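Local coordinates for succinate-semialdehyde dehydrogenase (Streptococcus pyogenes MGAS1882, PDB 4OGD), which probably oxidises succinic semialdehyde to succinate, using NADP+ as the cofactor, at residues A[45-49]-A[99-103]; A[118-122]-A[147-151]. All blocks are in the same frame, centred on the assembly; numbering follows the deposited sequence.

Contact 1: A[45-49]-A[99-103]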
ATOM      1  N   LEU A  45     -25.879   2.626  -0.789  1.00 11.69           N
ATOM      2  CA  LEU A  45     -25.025   3.742  -1.196  1.00 11.61           C
ATOM      3  C   LEU A  45     -25.703   5.109  -1.108  1.00 11.93           C
ATOM      4  O   LEU A  45     -25.129   6.050  -0.554  1.00 10.46           O
ATOM      5  CB  LEU A  45     -24.478   3.529  -2.610  1.00 13.67           C
ATOM      6  CG  LEU A  45     -23.642   4.688  -3.168  1.00 12.63           C
ATOM      7  CD1 LEU A  45     -22.418   4.972  -2.290  1.00  9.22           C
ATOM      8  CD2 LEU A  45     -23.219   4.393  -4.593  1.00 11.64           C
ATOM      9  N   GLU A  46     -26.913   5.232  -1.651  1.00 13.63           N
ATOM     10  CA  GLU A  46     -27.609   6.522  -1.599  1.00 14.37           C
ATOM     11  C   GLU A  46     -27.855   6.992  -0.160  1.00 12.71           C
ATOM     12  O   GLU A  46     -27.742   8.184   0.132  1.00 13.48           O
ATOM     13  CB  GLU A  46     -28.921   6.476  -2.396  1.00 14.59           C
ATOM     14  CG  GLU A  46     -28.714   6.388  -3.908  1.00 15.61           C
ATOM     15  CD  GLU A  46     -27.917   7.563  -4.461  1.00 18.47           C
ATOM     16  OE1 GLU A  46     -28.104   8.696  -3.973  1.00 25.87           O
ATOM     17  OE2 GLU A  46     -27.113   7.356  -5.392  1.00 27.29           O
ATOM     18  N   GLU A  47     -28.175   6.062   0.738  1.00 10.58           N
ATOM     19  CA  GLU A  47     -28.323   6.405   2.144  1.00 11.33           C
ATOM     20  C   GLU A  47     -27.013   6.936   2.716  1.00 10.24           C
ATOM     21  O   GLU A  47     -27.000   7.946   3.419  1.00 11.44           O
ATOM     22  CB  GLU A  47     -28.776   5.195   2.955  1.00 11.66           C
ATOM     23  CG  GLU A  47     -30.202   4.769   2.698  1.00 16.13           C
ATOM     24  CD  GLU A  47     -30.558   3.507   3.449  1.00 19.53           C
ATOM     25  OE1 GLU A  47     -29.633   2.762   3.843  1.00 21.12           O
ATOM     26  OE2 GLU A  47     -31.760   3.261   3.659  1.00 28.07           O
ATOM     27  N   ARG A  48     -25.910   6.259   2.420  1.00 11.93           N
ATOM     28  CA  ARG A  48     -24.627   6.715   2.948  1.00  8.66           C
ATOM     29  C   ARG A  48     -24.244   8.073   2.367  1.00 10.42           C
ATOM     30  O   ARG A  48     -23.694   8.915   3.074  1.00  9.85           O
ATOM     31  CB  ARG A  48     -23.514   5.677   2.739  1.00  8.33           C
ATOM     32  CG  ARG A  48     -23.743   4.395   3.520  1.00  9.56           C
ATOM     33  CD  ARG A  48     -22.487   3.508   3.595  1.00  8.13           C
ATOM     34  NE  ARG A  48     -21.912   3.241   2.284  1.00  8.76           N
ATOM     35  CZ  ARG A  48     -22.317   2.261   1.481  1.00  8.80           C
ATOM     36  NH1 ARG A  48     -23.312   1.455   1.857  1.00  9.98           N
ATOM     37  NH2 ARG A  48     -21.740   2.095   0.298  1.00  8.70           N
ATOM     38  N   LYS A  49     -24.546   8.305   1.092  1.00  8.69           N
ATOM     39  CA  LYS A  49     -24.271   9.613   0.500  1.00  9.00           C
ATOM     40  C   LYS A  49     -25.041  10.703   1.235  1.00  9.72           C
ATOM     41  O   LYS A  49     -24.486  11.747   1.573  1.00 10.17           O
ATOM     42  CB  LYS A  49     -24.622   9.635  -0.993  1.00 10.15           C
ATOM     43  CG  LYS A  49     -23.612   8.882  -1.856  1.00 10.13           C
ATOM     44  CD  LYS A  49     -24.188   8.515  -3.211  1.00 12.82           C
ATOM     45  CE  LYS A  49     -24.618   9.737  -3.996  1.00 16.83           C
ATOM     46  NZ  LYS A  49     -25.079   9.364  -5.372  1.00 18.51           N
ATOM     47  N   ALA A  99     -19.120  10.246  -5.132  1.00  9.16           N
ATOM     48  CA  ALA A  99     -19.340   8.820  -4.906  1.00 10.77           C
ATOM     49  C   ALA A  99     -19.592   8.021  -6.187  1.00 11.63           C
ATOM     50  O   ALA A  99     -18.902   7.036  -6.454  1.00 11.36           O
ATOM     51  CB  ALA A  99     -20.470   8.612  -3.911  1.00  9.78           C
ATOM     52  N   ASP A 100     -20.573   8.441  -6.983  1.00 10.91           N
ATOM     53  CA  ASP A 100     -20.929   7.679  -8.180  1.00 12.63           C
ATOM     54  C   ASP A 100     -19.770   7.577  -9.171  1.00 11.52           C
ATOM     55  O   ASP A 100     -19.494   6.500  -9.706  1.00 12.36           O
ATOM     56  CB  ASP A 100     -22.160   8.275  -8.871  1.00 11.28           C
ATOM     57  CG  ASP A 100     -23.407   8.195  -8.017  1.00 18.74           C
ATOM     58  OD1 ASP A 100     -23.471   7.333  -7.117  1.00 18.21           O
ATOM     59  OD2 ASP A 100     -24.333   9.003  -8.252  1.00 24.59           O
ATOM     60  N   GLU A 101     -19.092   8.695  -9.405  1.00 11.21           N
ATOM     61  CA  GLU A 101     -17.956   8.723 -10.318  1.00 10.85           C
ATOM     62  C   GLU A 101     -16.806   7.847  -9.813  1.00 11.98           C
ATOM     63  O   GLU A 101     -16.168   7.117 -10.579  1.00 12.63           O
ATOM     64  CB  GLU A 101     -17.459  10.161 -10.500  1.00 12.53           C
ATOM     65  CG  GLU A 101     -16.188  10.244 -11.345  1.00 16.27           C
ATOM     66  CD  GLU A 101     -15.594  11.639 -11.389  1.00 19.77           C
ATOM     67  OE1 GLU A 101     -16.343  12.615 -11.175  1.00 24.05           O
ATOM     68  OE2 GLU A 101     -14.375  11.756 -11.628  1.00 24.47           O
ATOM     69  N   PHE A 102     -16.543   7.927  -8.515  1.00 11.12           N
ATOM     70  CA  PHE A 102     -15.407   7.215  -7.932  1.00 10.27           C
ATOM     71  C   PHE A 102     -15.659   5.712  -7.803  1.00 12.80           C
ATOM     72  O   PHE A 102     -14.711   4.931  -7.709  1.00 11.80           O
ATOM     73  CB  PHE A 102     -15.047   7.799  -6.566  1.00 10.03           C
ATOM     74  CG  PHE A 102     -14.352   9.138  -6.629  1.00  9.40           C
ATOM     75  CD1 PHE A 102     -14.094   9.766  -7.849  1.00 10.45           C
ATOM     76  CD2 PHE A 102     -13.946   9.760  -5.457  1.00 10.02           C
ATOM     77  CE1 PHE A 102     -13.450  10.993  -7.890  1.00 12.08           C
ATOM     78  CE2 PHE A 102     -13.293  10.985  -5.489  1.00  9.50           C
ATOM     79  CZ  PHE A 102     -13.046  11.602  -6.710  1.00  9.82           C
ATOM     80  N   LEU A 103     -16.930   5.314  -7.786  1.00 10.61           N
ATOM     81  CA  LEU A 103     -17.300   3.901  -7.637  1.00  9.68           C
ATOM     82  C   LEU A 103     -17.620   3.207  -8.959  1.00 12.22           C
ATOM     83  O   LEU A 103     -17.864   1.998  -8.987  1.00 14.03           O
ATOM     84  CB  LEU A 103     -18.500   3.776  -6.700  1.00 10.24           C
ATOM     85  CG  LEU A 103     -18.204   3.932  -5.213  1.00  9.91           C
ATOM     86  CD1 LEU A 103     -19.486   4.100  -4.414  1.00 13.18           C
ATOM     87  CD2 LEU A 103     -17.431   2.710  -4.733  1.00  9.94           C
TER
HETATM   88  O   HOH W   1     -22.296  10.721  -6.388  1.00 12.93           O
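Lys49 and Asp100 bridge two helices, 45-61 and 78-103, the axes of whose short segments approach to 12.0 Å, their N-to-C directions 130° apart. The polar part of the contact gathers on Lys49 NZ, which sits across the Asp100 carboxylate, 3.0 Å from OD2 and 3.1 Å from OD1; both hydrogen bonds are weak, yet together they make a two-pronged salt bridge. On its own helix the same ammonium binds Glu46 OE2 at 2.9 Å, on the syn side of the carboxylate and somewhat out of its plane. A bend at chi3 (60°) in an otherwise extended chain turns NZ toward both acids. Water 1 accepts a bond from the backbone N of Asp100, 2.9 Å away, and a weak one from NZ.

Beneath the charges lies an apolar layer, with helix 136-148 alongside. Leu45 and Leu103 meet tip to tip, both methyls of Leu45 straddling Leu103 CD1 at 3.7 Å. Ala99, small enough to let the lysine chain lie close, sets CB 3.8 Å from Lys49 CG.

Glu46 OE2 and Asp100 OD1 are 4.0 Å apart, like charges that the shared ammonium would offset; two carboxylates would in turn favour the charged form of Lys49 and hold its tip between the helices.

Contact 2: A[118-122]-A[147-151]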
ATOM      1  N   LEU A 118     -14.185  -3.817 -10.781  1.00  7.05           N
ATOM      2  CA  LEU A 118     -15.082  -3.138  -9.866  1.00  7.72           C
ATOM      3  C   LEU A 118     -14.264  -2.547  -8.732  1.00  7.97           C
ATOM      4  O   LEU A 118     -13.121  -2.953  -8.503  1.00  8.84           O
ATOM      5  CB  LEU A 118     -16.106  -4.130  -9.319  1.00  7.50           C
ATOM      6  CG  LEU A 118     -16.924  -4.839 -10.402  1.00  9.41           C
ATOM      7  CD1 LEU A 118     -17.757  -5.946  -9.793  1.00 13.94           C
ATOM      8  CD2 LEU A 118     -17.822  -3.846 -11.134  1.00 13.43           C
ATOM      9  N   LYS A 119     -14.838  -1.569  -8.037  1.00  7.72           N
ATOM     10  CA  LYS A 119     -14.213  -1.035  -6.835  1.00  7.98           C
ATOM     11  C   LYS A 119     -15.127  -1.355  -5.675  1.00  7.40           C
ATOM     12  O   LYS A 119     -16.198  -0.768  -5.531  1.00  9.67           O
ATOM     13  CB  LYS A 119     -13.970   0.467  -6.962  1.00  8.02           C
ATOM     14  CG  LYS A 119     -12.886   0.807  -7.967  1.00  9.43           C
ATOM     15  CD  LYS A 119     -12.835   2.299  -8.274  1.00 11.82           C
ATOM     16  CE  LYS A 119     -11.712   2.593  -9.256  1.00 12.56           C
ATOM     17  NZ  LYS A 119     -11.712   4.017  -9.720  1.00 12.08           N
ATOM     18  N   GLN A 120     -14.714  -2.316  -4.859  1.00  6.79           N
ATOM     19  CA  GLN A 120     -15.603  -2.862  -3.847  1.00  8.23           C
ATOM     20  C   GLN A 120     -15.066  -2.660  -2.444  1.00  7.05           C
ATOM     21  O   GLN A 120     -13.852  -2.514  -2.243  1.00  7.49           O
ATOM     22  CB  GLN A 120     -15.828  -4.356  -4.115  1.00  7.28           C
ATOM     23  CG  GLN A 120     -16.498  -4.624  -5.460  1.00  8.07           C
ATOM     24  CD  GLN A 120     -16.806  -6.081  -5.669  1.00 10.38           C
ATOM     25  OE1 GLN A 120     -15.924  -6.926  -5.566  1.00  9.58           O
ATOM     26  NE2 GLN A 120     -18.071  -6.389  -5.942  1.00 11.96           N
ATOM     27  N   SER A 121     -15.967  -2.641  -1.467  1.00  7.19           N
ATOM     28  CA  SER A 121     -15.548  -2.603  -0.071  1.00  7.88           C
ATOM     29  C   SER A 121     -14.817  -3.886   0.292  1.00  9.59           C
ATOM     30  O   SER A 121     -14.962  -4.914  -0.382  1.00  8.69           O
ATOM     31  CB  SER A 121     -16.754  -2.429   0.850  1.00  8.43           C
ATOM     32  OG  SER A 121     -17.633  -3.537   0.711  1.00  8.51           O
ATOM     33  N   THR A 122     -14.037  -3.820   1.363  1.00  8.12           N
ATOM     34  CA  THR A 122     -13.274  -4.968   1.826  1.00  8.26           C
ATOM     35  C   THR A 122     -13.591  -5.401   3.250  1.00  8.18           C
ATOM     36  O   THR A 122     -13.505  -6.587   3.561  1.00  8.00           O
ATOM     37  CB  THR A 122     -11.763  -4.725   1.683  1.00  7.55           C
ATOM     38  OG1 THR A 122     -11.414  -3.468   2.281  1.00  8.33           O
ATOM     39  CG2 THR A 122     -11.384  -4.688   0.214  1.00  9.96           C
ATOM     40  N   ILE A 147     -18.186   5.975   2.240  1.00  7.58           N
ATOM     41  CA  ILE A 147     -18.791   5.916   0.914  1.00  5.92           C
ATOM     42  C   ILE A 147     -18.662   4.527   0.244  1.00  7.81           C
ATOM     43  O   ILE A 147     -19.652   3.983  -0.247  1.00  8.61           O
ATOM     44  CB  ILE A 147     -18.262   7.042  -0.002  1.00  7.01           C
ATOM     45  CG1 ILE A 147     -18.787   8.401   0.480  1.00  8.28           C
ATOM     46  CG2 ILE A 147     -18.661   6.794  -1.447  1.00  8.47           C
ATOM     47  CD1 ILE A 147     -20.318   8.485   0.530  1.00  8.42           C
ATOM     48  N   VAL A 148     -17.464   3.946   0.236  1.00  8.20           N
ATOM     49  CA  VAL A 148     -17.308   2.624  -0.392  1.00  8.88           C
ATOM     50  C   VAL A 148     -18.014   1.524   0.405  1.00  8.06           C
ATOM     51  O   VAL A 148     -18.434   0.504  -0.156  1.00 10.00           O
ATOM     52  CB  VAL A 148     -15.833   2.241  -0.663  1.00 11.94           C
ATOM     53  CG1 VAL A 148     -15.151   1.765   0.605  1.00 11.42           C
ATOM     54  CG2 VAL A 148     -15.764   1.135  -1.719  1.00 13.13           C
ATOM     55  N   GLY A 149     -18.174   1.743   1.708  1.00  6.97           N
ATOM     56  CA  GLY A 149     -18.833   0.762   2.556  1.00  8.64           C
ATOM     57  C   GLY A 149     -17.911  -0.037   3.468  1.00  7.15           C
ATOM     58  O   GLY A 149     -18.210  -1.179   3.796  1.00  9.63           O
ATOM     59  N   ASN A 150     -16.787   0.553   3.863  1.00  7.32           N
ATOM     60  CA  ASN A 150     -15.909  -0.038   4.877  1.00  7.04           C
ATOM     61  C   ASN A 150     -16.216   0.609   6.216  1.00  7.83           C
ATOM     62  O   ASN A 150     -15.862   1.781   6.422  1.00  7.01           O
ATOM     63  CB  ASN A 150     -14.427   0.247   4.578  1.00  6.81           C
ATOM     64  CG  ASN A 150     -13.897  -0.490   3.363  1.00  6.30           C
ATOM     65  OD1 ASN A 150     -14.367  -1.560   3.008  1.00  7.55           O
ATOM     66  ND2 ASN A 150     -12.887   0.087   2.727  1.00  7.48           N
ATOM     67  N   PRO A 151     -16.874  -0.124   7.136  1.00  6.16           N
ATOM     68  CA  PRO A 151     -17.060   0.426   8.485  1.00  6.48           C
ATOM     69  C   PRO A 151     -15.698   0.721   9.122  1.00  6.39           C
ATOM     70  O   PRO A 151     -14.703   0.069   8.779  1.00  8.50           O
ATOM     71  CB  PRO A 151     -17.773  -0.714   9.237  1.00  7.75           C
ATOM     72  CG  PRO A 151     -18.429  -1.544   8.149  1.00  7.31           C
ATOM     73  CD  PRO A 151     -17.403  -1.499   7.024  1.00  6.23           C
TER
HETATM   74  O   HOH W   2     -19.681  -3.153   2.528  1.00 10.18           O
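Ser121 and Gly149 bring their CA atoms to 5.4 Å where the chain at the end of strand 113-120 passes the end of helix 136-148, and the backbone N of Thr122 gives a hydrogen bond to Asn150 OD1 (2.8 Å, N-H...O 161°). The bond lies in the plane of the amide carbonyl, and OD1 also accepts from Gly123 N, while Asn150 ND2 is held by Asn145 OD1 and Phe446 O. With both ends engaged, the amide of this asparagine, acceptor and donor in one short group, is fixed in rotation. Gly149, the C-prime residue of a Schellman motif, ends the helix; its positive phi (106°) suits glycine, which has no side chain to crowd the preceding carbonyl oxygen. The helix connects adjacent parallel strands 124-128 and 152-155, a beta-alpha-beta crossover of the Rossmann-type cofactor-binding domain.

Ser121 fits beside this turn because its side chain is small: CB lies 3.3 Å from Asn150 OD1. Water 2 links its OG to Gly149 O, at 2.8 Å from each. Val148, branched and apolar, sends CG2 anti to its own backbone N, which lays that methyl against the strand, 3.9 Å from Gln120 C. Gln120 starts away from the helix end; its OE1 is hydrogen-bonded to His450 ND1 and its NE2 to Ala405 O of the second subunit.

How the contacts relate
Contact 1 closes before contact 2 opens along the chain, and their centres lie about 10 Å apart on the same side of the chain's centre. The last turn of helix 136-148 joins them: Arg48 NH2 reaches Ile147 O at 2.9 Å, a probable hydrogen bond, and Leu45 CD1 packs on that same oxygen at 3.6 Å. From the other helix of contact 1, Ala99 CB meets Ile147 CG2 at 3.6 Å, Leu103 touches Val148, and Phe102 O lies 3.3 Å from Lys119 CD. Helix pairing at the surface thus adjoins the more buried helix end, whose neighbouring strand touches the second subunit. Both contacts are peripheral, the centres of contacts 1 and 2 lying about 25 and 23 Å from the centre of the chain.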